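Local structure of signal transduction histidine-protein kinase/phosphatase MprB (Mycobacterium hassiacum, 6BLK) at residues A[9-14]-A[38-43]; A[13-18]-A[49-54]; A[34-39]-A[70-75]. The protein probably transfers phosphate from ATP to a protein histidine as a two-component sensor kinase, this chain being its ATP-binding catalytic domain. All blocks are in the same frame, centred on the assembly; numbering follows the deposited sequence.

Interaction 1 (A[9-14]-A[38-43]); sequences VDMTEV and WQVIGD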
loop_
_atom_site.group_PDB
_atom_site.type_symbol
_atom_site.label_atom_id
_atom_site.label_comp_id
_atom_site.label_asym_id
_atom_site.label_seq_id
_atom_site.Cartn_x
_atom_site.Cartn_y
_atom_site.Cartn_z
ATOM N N VAL A 9 8.522 -8.205 13.287
ATOM C CA VAL A 9 8.551 -8.090 11.823
ATOM C C VAL A 9 9.333 -6.833 11.436
ATOM O O VAL A 9 8.948 -5.716 11.806
ATOM C CB VAL A 9 7.138 -8.046 11.215
ATOM C CG1 VAL A 9 7.220 -7.883 9.734
ATOM C CG2 VAL A 9 6.359 -9.315 11.529
ATOM N N ASP A 10 10.409 -7.010 10.665
ATOM C CA ASP A 10 11.210 -5.897 10.138
ATOM C C ASP A 10 10.545 -5.347 8.874
ATOM O O ASP A 10 10.516 -6.008 7.844
ATOM C CB ASP A 10 12.619 -6.427 9.867
ATOM C CG ASP A 10 13.558 -5.410 9.308
ATOM O OD1 ASP A 10 13.120 -4.365 8.813
ATOM O OD2 ASP A 10 14.776 -5.698 9.337
ATOM N N MET A 11 9.984 -4.139 8.945
ATOM C CA MET A 11 9.214 -3.643 7.825
ATOM C C MET A 11 10.102 -3.287 6.641
ATOM O O MET A 11 9.613 -3.277 5.509
ATOM C CB MET A 11 8.374 -2.422 8.220
ATOM C CG MET A 11 7.170 -2.738 9.101
ATOM S SD MET A 11 5.996 -3.909 8.329
ATOM C CE MET A 11 5.486 -3.079 6.859
ATOM N N THR A 12 11.391 -3.031 6.882
ATOM C CA THR A 12 12.302 -2.798 5.769
ATOM C C THR A 12 12.418 -4.051 4.919
ATOM O O THR A 12 12.414 -3.975 3.687
ATOM C CB THR A 12 13.667 -2.361 6.276
ATOM O OG1 THR A 12 13.535 -1.188 7.085
ATOM C CG2 THR A 12 14.597 -2.090 5.105
ATOM N N GLU A 13 12.495 -5.217 5.553
ATOM C CA GLU A 13 12.596 -6.441 4.771
ATOM C C GLU A 13 11.278 -6.759 4.079
ATOM O O GLU A 13 11.276 -7.198 2.925
ATOM C CB GLU A 13 13.050 -7.597 5.659
ATOM C CG GLU A 13 14.409 -7.412 6.334
ATOM C CD GLU A 13 15.507 -8.216 5.667
ATOM O OE1 GLU A 13 15.360 -8.555 4.470
ATOM O OE2 GLU A 13 16.515 -8.520 6.348
ATOM N N VAL A 14 10.146 -6.540 4.760
ATOM C CA VAL A 14 8.844 -6.790 4.160
ATOM C C VAL A 14 8.680 -5.966 2.895
ATOM O O VAL A 14 8.279 -6.477 1.842
ATOM C CB VAL A 14 7.731 -6.493 5.178
ATOM C CG1 VAL A 14 6.383 -6.470 4.509
ATOM C CG2 VAL A 14 7.770 -7.534 6.268
ATOM N N TRP A 38 11.534 0.235 11.051
ATOM C CA TRP A 38 10.311 0.091 11.848
ATOM C C TRP A 38 9.990 -1.380 12.073
ATOM O O TRP A 38 9.872 -2.152 11.129
ATOM C CB TRP A 38 9.137 0.782 11.170
ATOM C CG TRP A 38 7.971 1.010 12.042
ATOM C CD1 TRP A 38 6.743 0.385 12.013
ATOM C CD2 TRP A 38 7.913 1.972 13.085
ATOM N NE1 TRP A 38 5.941 0.895 13.018
ATOM C CE2 TRP A 38 6.641 1.863 13.692
ATOM C CE3 TRP A 38 8.823 2.896 13.586
ATOM C CZ2 TRP A 38 6.261 2.666 14.748
ATOM C CZ3 TRP A 38 8.455 3.690 14.633
ATOM C CH2 TRP A 38 7.168 3.572 15.210
ATOM N N GLN A 39 9.746 -1.747 13.321
ATOM C CA GLN A 39 9.426 -3.121 13.690
ATOM C C GLN A 39 7.970 -3.180 14.140
ATOM O O GLN A 39 7.539 -2.371 14.957
ATOM C CB GLN A 39 10.330 -3.635 14.817
ATOM C CG GLN A 39 9.967 -5.038 15.287
ATOM C CD GLN A 39 10.641 -5.427 16.583
ATOM O OE1 GLN A 39 10.137 -5.154 17.671
ATOM N NE2 GLN A 39 11.789 -6.056 16.471
ATOM N N VAL A 40 7.218 -4.100 13.551
ATOM C CA VAL A 40 5.824 -4.342 13.891
ATOM C C VAL A 40 5.744 -5.745 14.470
ATOM O O VAL A 40 6.462 -6.641 14.022
ATOM C CB VAL A 40 4.919 -4.208 12.648
ATOM C CG1 VAL A 40 3.479 -4.632 12.978
ATOM C CG2 VAL A 40 4.964 -2.762 12.084
ATOM N N ILE A 41 4.896 -5.938 15.481
ATOM C CA ILE A 41 4.655 -7.270 16.027
ATOM C C ILE A 41 3.470 -7.845 15.271
ATOM O O ILE A 41 2.383 -7.259 15.266
ATOM C CB ILE A 41 4.385 -7.234 17.543
ATOM C CG1 ILE A 41 5.494 -6.483 18.306
ATOM C CG2 ILE A 41 4.221 -8.671 18.075
ATOM C CD1 ILE A 41 6.851 -7.092 18.189
ATOM N N GLY A 42 3.684 -8.957 14.604
ATOM C CA GLY A 42 2.616 -9.613 13.891
ATOM C C GLY A 42 3.092 -10.689 12.945
ATOM O O GLY A 42 3.998 -11.480 13.249
ATOM N N ASP A 43 2.509 -10.669 11.742
ATOM C CA ASP A 43 2.544 -11.775 10.798
ATOM C C ASP A 43 3.236 -11.267 9.541
ATOM O O ASP A 43 2.621 -10.535 8.753
ATOM C CB ASP A 43 1.129 -12.231 10.517
ATOM C CG ASP A 43 1.053 -13.365 9.529
ATOM O OD1 ASP A 43 2.058 -13.645 8.840
ATOM O OD2 ASP A 43 -0.039 -13.968 9.443
HETATM O O HOH W 1 11.036 -0.256 8.218
#

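Interaction 2 (A[13-18]-A[49-54]); sequences EVIDRS and RAVLNV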
loop_
_atom_site.group_PDB
_atom_site.type_symbol
_atom_site.label_atom_id
_atom_site.label_comp_id
_atom_site.label_asym_id
_atom_site.label_seq_id
_atom_site.Cartn_x
_atom_site.Cartn_y
_atom_site.Cartn_z
ATOM N N GLU A 13 12.495 -5.217 5.553
ATOM C CA GLU A 13 12.596 -6.441 4.771
ATOM C C GLU A 13 11.278 -6.759 4.079
ATOM O O GLU A 13 11.276 -7.198 2.925
ATOM C CB GLU A 13 13.050 -7.597 5.659
ATOM C CG GLU A 13 14.409 -7.412 6.334
ATOM C CD GLU A 13 15.507 -8.216 5.667
ATOM O OE1 GLU A 13 15.360 -8.555 4.470
ATOM O OE2 GLU A 13 16.515 -8.520 6.348
ATOM N N VAL A 14 10.146 -6.540 4.760
ATOM C CA VAL A 14 8.844 -6.790 4.160
ATOM C C VAL A 14 8.680 -5.966 2.895
ATOM O O VAL A 14 8.279 -6.477 1.842
ATOM C CB VAL A 14 7.731 -6.493 5.178
ATOM C CG1 VAL A 14 6.383 -6.470 4.509
ATOM C CG2 VAL A 14 7.770 -7.534 6.268
ATOM N N ILE A 15 8.997 -4.678 2.977
ATOM C CA ILE A 15 8.838 -3.807 1.818
ATOM C C ILE A 15 9.820 -4.190 0.723
ATOM O O ILE A 15 9.456 -4.215 -0.455
ATOM C CB ILE A 15 8.982 -2.342 2.245
ATOM C CG1 ILE A 15 7.859 -1.994 3.223
ATOM C CG2 ILE A 15 8.981 -1.452 1.030
ATOM C CD1 ILE A 15 8.072 -0.701 3.968
ATOM N N ASP A 16 11.064 -4.521 1.085
ATOM C CA ASP A 16 12.057 -4.890 0.068
ATOM C C ASP A 16 11.638 -6.153 -0.681
ATOM O O ASP A 16 11.797 -6.235 -1.907
ATOM C CB ASP A 16 13.427 -5.087 0.710
ATOM C CG ASP A 16 14.500 -5.504 -0.300
ATOM O OD1 ASP A 16 14.245 -5.426 -1.522
ATOM O OD2 ASP A 16 15.599 -5.918 0.128
ATOM N N ARG A 17 11.109 -7.150 0.042
ATOM C CA ARG A 17 10.617 -8.365 -0.604
ATOM C C ARG A 17 9.452 -8.054 -1.525
ATOM O O ARG A 17 9.397 -8.536 -2.663
ATOM C CB ARG A 17 10.187 -9.406 0.434
ATOM C CG ARG A 17 11.286 -9.989 1.267
ATOM C CD ARG A 17 10.710 -10.972 2.312
ATOM N NE ARG A 17 11.725 -11.447 3.252
ATOM C CZ ARG A 17 12.543 -12.474 3.028
ATOM N NH1 ARG A 17 12.478 -13.151 1.889
ATOM N NH2 ARG A 17 13.433 -12.826 3.948
ATOM N N SER A 18 8.487 -7.271 -1.037
ATOM C CA SER A 18 7.344 -6.901 -1.863
ATOM C C SER A 18 7.784 -6.162 -3.112
ATOM O O SER A 18 7.224 -6.379 -4.190
ATOM C CB SER A 18 6.366 -6.043 -1.074
ATOM O OG SER A 18 5.882 -6.746 0.050
ATOM N N ARG A 49 1.793 -9.643 2.148
ATOM C CA ARG A 49 0.680 -9.725 1.227
ATOM C C ARG A 49 -0.004 -8.374 1.098
ATOM O O ARG A 49 -0.369 -7.953 0.001
ATOM C CB ARG A 49 -0.303 -10.783 1.714
ATOM C CG ARG A 49 -1.491 -10.965 0.814
ATOM C CD ARG A 49 -2.356 -12.111 1.303
ATOM N NE ARG A 49 -3.481 -12.376 0.406
ATOM C CZ ARG A 49 -4.393 -13.322 0.616
ATOM N NH1 ARG A 49 -4.305 -14.095 1.689
ATOM N NH2 ARG A 49 -5.387 -13.501 -0.247
ATOM N N ALA A 50 -0.161 -7.671 2.214
ATOM C CA ALA A 50 -0.816 -6.376 2.193
ATOM C C ALA A 50 0.005 -5.346 1.427
ATOM O O ALA A 50 -0.529 -4.638 0.569
ATOM C CB ALA A 50 -1.106 -5.939 3.621
ATOM N N VAL A 51 1.309 -5.260 1.694
ATOM C CA VAL A 51 2.126 -4.292 0.973
ATOM C C VAL A 51 2.173 -4.635 -0.514
ATOM O O VAL A 51 2.043 -3.748 -1.367
ATOM C CB VAL A 51 3.530 -4.208 1.593
ATOM C CG1 VAL A 51 4.431 -3.312 0.767
ATOM C CG2 VAL A 51 3.455 -3.695 3.028
ATOM N N LEU A 52 2.362 -5.916 -0.849
ATOM C CA LEU A 52 2.406 -6.304 -2.265
ATOM C C LEU A 52 1.094 -5.973 -2.957
ATOM O O LEU A 52 1.091 -5.529 -4.112
ATOM C CB LEU A 52 2.733 -7.784 -2.402
ATOM C CG LEU A 52 2.780 -8.357 -3.816
ATOM C CD1 LEU A 52 3.835 -7.623 -4.610
ATOM C CD2 LEU A 52 3.075 -9.857 -3.754
ATOM N N ASN A 53 -0.040 -6.157 -2.283
ATOM C CA ASN A 53 -1.296 -5.843 -2.946
ATOM C C ASN A 53 -1.403 -4.355 -3.265
ATOM O O ASN A 53 -1.943 -3.977 -4.314
ATOM C CB ASN A 53 -2.488 -6.282 -2.100
ATOM C CG ASN A 53 -2.690 -7.795 -2.097
ATOM O OD1 ASN A 53 -1.919 -8.561 -2.678
ATOM N ND2 ASN A 53 -3.733 -8.223 -1.427
ATOM N N VAL A 54 -0.906 -3.493 -2.370
ATOM C CA VAL A 54 -0.947 -2.053 -2.648
ATOM C C VAL A 54 0.051 -1.690 -3.729
ATOM O O VAL A 54 -0.274 -0.921 -4.633
ATOM C CB VAL A 54 -0.732 -1.218 -1.370
ATOM C CG1 VAL A 54 -0.705 0.265 -1.695
ATOM C CG2 VAL A 54 -1.837 -1.482 -0.387
#

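Interaction 3 (A[34-39]-A[70-75]); sequences TVTPWQ and VRLYQI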
loop_
_atom_site.group_PDB
_atom_site.type_symbol
_atom_site.label_atom_id
_atom_site.label_comp_id
_atom_site.label_asym_id
_atom_site.label_seq_id
_atom_site.Cartn_x
_atom_site.Cartn_y
_atom_site.Cartn_z
ATOM N N THR A 34 11.701 5.358 0.484
ATOM C CA THR A 34 12.246 6.025 1.665
ATOM C C THR A 34 11.618 5.350 2.886
ATOM O O THR A 34 10.479 5.658 3.238
ATOM C CB THR A 34 11.942 7.516 1.660
ATOM O OG1 THR A 34 12.286 8.074 0.381
ATOM C CG2 THR A 34 12.725 8.222 2.741
ATOM N N VAL A 35 12.353 4.451 3.538
ATOM C CA VAL A 35 11.782 3.604 4.594
ATOM C C VAL A 35 12.607 3.779 5.861
ATOM O O VAL A 35 13.778 3.379 5.918
ATOM C CB VAL A 35 11.718 2.132 4.157
ATOM C CG1 VAL A 35 11.232 1.218 5.229
ATOM C CG2 VAL A 35 10.774 2.016 2.974
ATOM N N THR A 36 12.008 4.396 6.874
ATOM C CA THR A 36 12.691 4.416 8.154
ATOM C C THR A 36 12.555 3.045 8.824
ATOM O O THR A 36 11.524 2.388 8.705
ATOM C CB THR A 36 12.138 5.512 9.064
ATOM O OG1 THR A 36 13.142 5.895 10.025
ATOM C CG2 THR A 36 10.905 5.050 9.809
ATOM N N PRO A 37 13.608 2.577 9.505
ATOM C CA PRO A 37 13.528 1.273 10.192
ATOM C C PRO A 37 12.401 1.232 11.215
ATOM O O PRO A 37 12.361 2.035 12.165
ATOM C CB PRO A 37 14.895 1.135 10.872
ATOM C CG PRO A 37 15.814 1.982 9.998
ATOM C CD PRO A 37 14.974 3.133 9.554
ATOM N N TRP A 38 11.534 0.235 11.051
ATOM C CA TRP A 38 10.311 0.091 11.848
ATOM C C TRP A 38 9.990 -1.380 12.073
ATOM O O TRP A 38 9.872 -2.152 11.129
ATOM C CB TRP A 38 9.137 0.782 11.170
ATOM C CG TRP A 38 7.971 1.010 12.042
ATOM C CD1 TRP A 38 6.743 0.385 12.013
ATOM C CD2 TRP A 38 7.913 1.972 13.085
ATOM N NE1 TRP A 38 5.941 0.895 13.018
ATOM C CE2 TRP A 38 6.641 1.863 13.692
ATOM C CE3 TRP A 38 8.823 2.896 13.586
ATOM C CZ2 TRP A 38 6.261 2.666 14.748
ATOM C CZ3 TRP A 38 8.455 3.690 14.633
ATOM C CH2 TRP A 38 7.168 3.572 15.210
ATOM N N GLN A 39 9.746 -1.747 13.321
ATOM C CA GLN A 39 9.426 -3.121 13.690
ATOM C C GLN A 39 7.970 -3.180 14.140
ATOM O O GLN A 39 7.539 -2.371 14.957
ATOM C CB GLN A 39 10.330 -3.635 14.817
ATOM C CG GLN A 39 9.967 -5.038 15.287
ATOM C CD GLN A 39 10.641 -5.427 16.583
ATOM O OE1 GLN A 39 10.137 -5.154 17.671
ATOM N NE2 GLN A 39 11.789 -6.056 16.471
ATOM N N VAL A 70 7.195 5.090 -2.159
ATOM C CA VAL A 70 7.025 4.118 -1.089
ATOM C C VAL A 70 7.728 4.722 0.115
ATOM O O VAL A 70 8.961 4.700 0.201
ATOM C CB VAL A 70 7.614 2.746 -1.423
ATOM C CG1 VAL A 70 7.348 1.785 -0.308
ATOM C CG2 VAL A 70 7.098 2.229 -2.775
ATOM N N ARG A 71 6.963 5.289 1.030
ATOM C CA ARG A 71 7.536 6.086 2.102
ATOM C C ARG A 71 7.012 5.576 3.427
ATOM O O ARG A 71 5.821 5.341 3.581
ATOM C CB ARG A 71 7.210 7.581 1.964
ATOM C CG ARG A 71 7.218 8.157 0.535
ATOM C CD ARG A 71 8.561 8.557 0.018
ATOM N NE ARG A 71 8.452 9.182 -1.300
ATOM C CZ ARG A 71 9.489 9.419 -2.096
ATOM N NH1 ARG A 71 10.716 9.087 -1.709
ATOM N NH2 ARG A 71 9.299 9.997 -3.271
ATOM N N LEU A 72 7.909 5.393 4.375
ATOM C CA LEU A 72 7.513 4.958 5.705
ATOM C C LEU A 72 8.248 5.851 6.689
ATOM O O LEU A 72 9.484 5.858 6.732
ATOM C CB LEU A 72 7.806 3.463 5.941
ATOM C CG LEU A 72 7.246 2.842 7.218
ATOM C CD1 LEU A 72 7.238 1.329 7.076
ATOM C CD2 LEU A 72 8.106 3.242 8.369
ATOM N N TYR A 73 7.486 6.609 7.468
ATOM C CA TYR A 73 8.036 7.519 8.455
ATOM C C TYR A 73 7.322 7.306 9.771
ATOM O O TYR A 73 6.120 7.061 9.790
ATOM C CB TYR A 73 7.855 8.963 8.024
ATOM C CG TYR A 73 8.776 9.421 6.937
ATOM C CD1 TYR A 73 10.108 9.709 7.211
ATOM C CD2 TYR A 73 8.320 9.590 5.644
ATOM C CE1 TYR A 73 10.961 10.153 6.204
ATOM C CE2 TYR A 73 9.143 10.016 4.660
ATOM C CZ TYR A 73 10.459 10.291 4.929
ATOM O OH TYR A 73 11.247 10.740 3.873
ATOM N N GLN A 74 8.065 7.444 10.864
ATOM C CA GLN A 74 7.465 7.471 12.198
ATOM C C GLN A 74 6.652 8.753 12.378
ATOM O O GLN A 74 7.099 9.833 12.010
ATOM C CB GLN A 74 8.564 7.417 13.260
ATOM C CG GLN A 74 8.034 7.364 14.698
ATOM C CD GLN A 74 9.094 7.037 15.720
ATOM O OE1 GLN A 74 10.279 6.977 15.418
ATOM N NE2 GLN A 74 8.659 6.816 16.965
ATOM N N ILE A 75 5.450 8.643 12.940
ATOM C CA ILE A 75 4.587 9.802 13.151
ATOM C C ILE A 75 4.293 10.086 14.627
ATOM O O ILE A 75 3.825 11.190 14.936
ATOM C CB ILE A 75 3.260 9.671 12.360
ATOM C CG1 ILE A 75 2.458 8.434 12.828
ATOM C CG2 ILE A 75 3.536 9.619 10.885
ATOM C CD1 ILE A 75 1.031 8.338 12.262
#

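Interaction 1 (A[9-14]-A[38-43])
Val9 and Val40 form an antiparallel hydrogen-bonded pair where the short strand 7-10 joins strand 30-40 in the mixed sheet of the GHKL (Bergerat) ATP-binding fold. The two backbone bonds differ in shape. Val9 N approaches Val40 O at 2.7 Å but is bent, with 136° at the hydrogen, whereas Val40 N meets Val9 O at 2.9 Å and 161°. Asp10 and Gln39 follow as the non-hydrogen-bonded pair, and a third bond, Met11 N to Trp38 O at 3.0 Å, extends the pairing onto the first residue of helix 11-25. A CA-H...O contact from Gln39 CA to Val9 O (3.2 Å) adds to the ladder.

Among the polar side chains, Asp10 is the N-cap of that helix, its OD1 accepting weakly from Thr12 N and Glu13 N. One water bonds to Thr12 OG1 (2.9 Å) and accepts a weak bond from Trp38 N, and so ties the helix start to the strand.

Apolar contacts gather around Met11. Its CG sits at the edge of the Trp38 indole, 4.3 Å from CD1, and 3.7 Å from Val40 CG2. Leu47 of helix 44-60 covers Val9 and Met11. Val9 CG2, placed beside the backbone N, reaches past the corner at Ile41 to within 3.6 Å of Gly42 O.

Interaction 2 (A[13-18]-A[49-54])
Val14, Ile15 and Ser18 of helix 11-25 meet Val51 and Leu52 of helix 44-60 in a helix-helix contact within the helical layer of the GHKL ATPase alpha/beta sandwich. The segment axes come within 9.0 Å and cross at -45°, with the chains running in broadly the same direction. The contact is small and buried, and the closest backbone approach is at Ser18 and Leu52.

Val14 comes first and touches lightly: its CG1 is 4.3 Å from Val51 CG2, methyl against methyl. Ile15, the next residue, brings its CG1 within 4.4 Å of Val51 CG1, the other branch of the same valine. The two methyls of Val51 divide between these residues, CG2 meeting Val14 while CG1, anti to the backbone N (chi1 174°), meets Ile15. Ile15 also packs down onto Val70 and Leu72 of strand 67-76, and it shares Leu82 of strand 79-85 with Val51, so the helix pair is seated on the sheet.

Ser18 has its CA 5.0 Å from Leu52 CA, and its side chain is directed toward the other helix. OG lies against the Val51-Leu52 backbone, 3.8 Å from Val51 CB and 3.7 Å from Leu52 N. It has polar partners too: OG is 3.0 Å from Val14 O, one turn back, and Gly48 O of the facing helix is a weak alternative for the same single proton. OG stands anti to its own carbonyl carbon, which turns it back toward Val14 O. Leu52 completes the contact from the side, its CD1 resting 3.6 Å from Ser18 O.

Interaction 3 (A[34-39]-A[70-75])
Thr34 and Arg71 face each other as a parallel bridge between strands 30-40 and 67-76, the two strands of a beta-alpha-beta crossover whose connecting helix is 44-60. Thr34 N and O both bond to strand 67-76, to the residues flanking Arg71: Thr34 N donates to Val70 O at 2.8 Å, and Thr34 O accepts from Leu72 N, also at 2.8 Å. Leu72 O then takes Thr36 N at 2.9 Å, with the donor tilted 23° from the carbonyl plane. Thr34 O receives in addition a CA-H...O contact from Arg71 CA.

On the face carrying Thr34 and Arg71, Arg71 NH1 donates to Thr34 OG1 at 2.8 Å, with the oxygen practically in the guanidinium plane and the bond bent to 141°. The arginine chain folds at chi2, and its NH2 has a long, weak ion pair with Glu32. Tyr73 OH comes within 3.1 Å of Thr34 CG2.

The opposite face is apolar, with Val35 CG1 at 4.2 Å from Leu72 CB and Ile15 of helix 11-25 touching both residues. Farther along, the Gln74 side chain crosses that of Trp38 at about a right angle, the amide plane 60° from the ring, with Gln74 CD 3.6 Å from Trp38 CZ3 at the ring edge. Gln74 NE2 donates to Asp76 O, and Trp38 NE1 has a weak bond to Leu153 O. The parallel pairing is therefore carried by backbone bonds, with one charged donor reinforcing it on the polar face and apolar side chains packing the other face against helix 11-25.

Strand 30-40 is common to interactions 1 and 3: its later part pairs with strand 7-10 and its earlier part, before the break, with strand 67-76, and the two contacts share Trp38 and Gln39. Interaction 2 continues from interaction 1 along helix 11-25 and lies on interaction 3, where Ile15 CD1 approaches Leu72 CD1 at 3.8 Å. Met11 CB, 4.1 Å from Leu72 CD1, brings interaction 1 to the same leucine. Interaction 2 comes closest to the nucleotide: the side chain of Leu52 is about 9 Å from the bound magnesium ion and about 10 Å from ATP. In interaction 3, the Val70 side chain is about 12 Å from ATP, while interaction 1 lies away from the site.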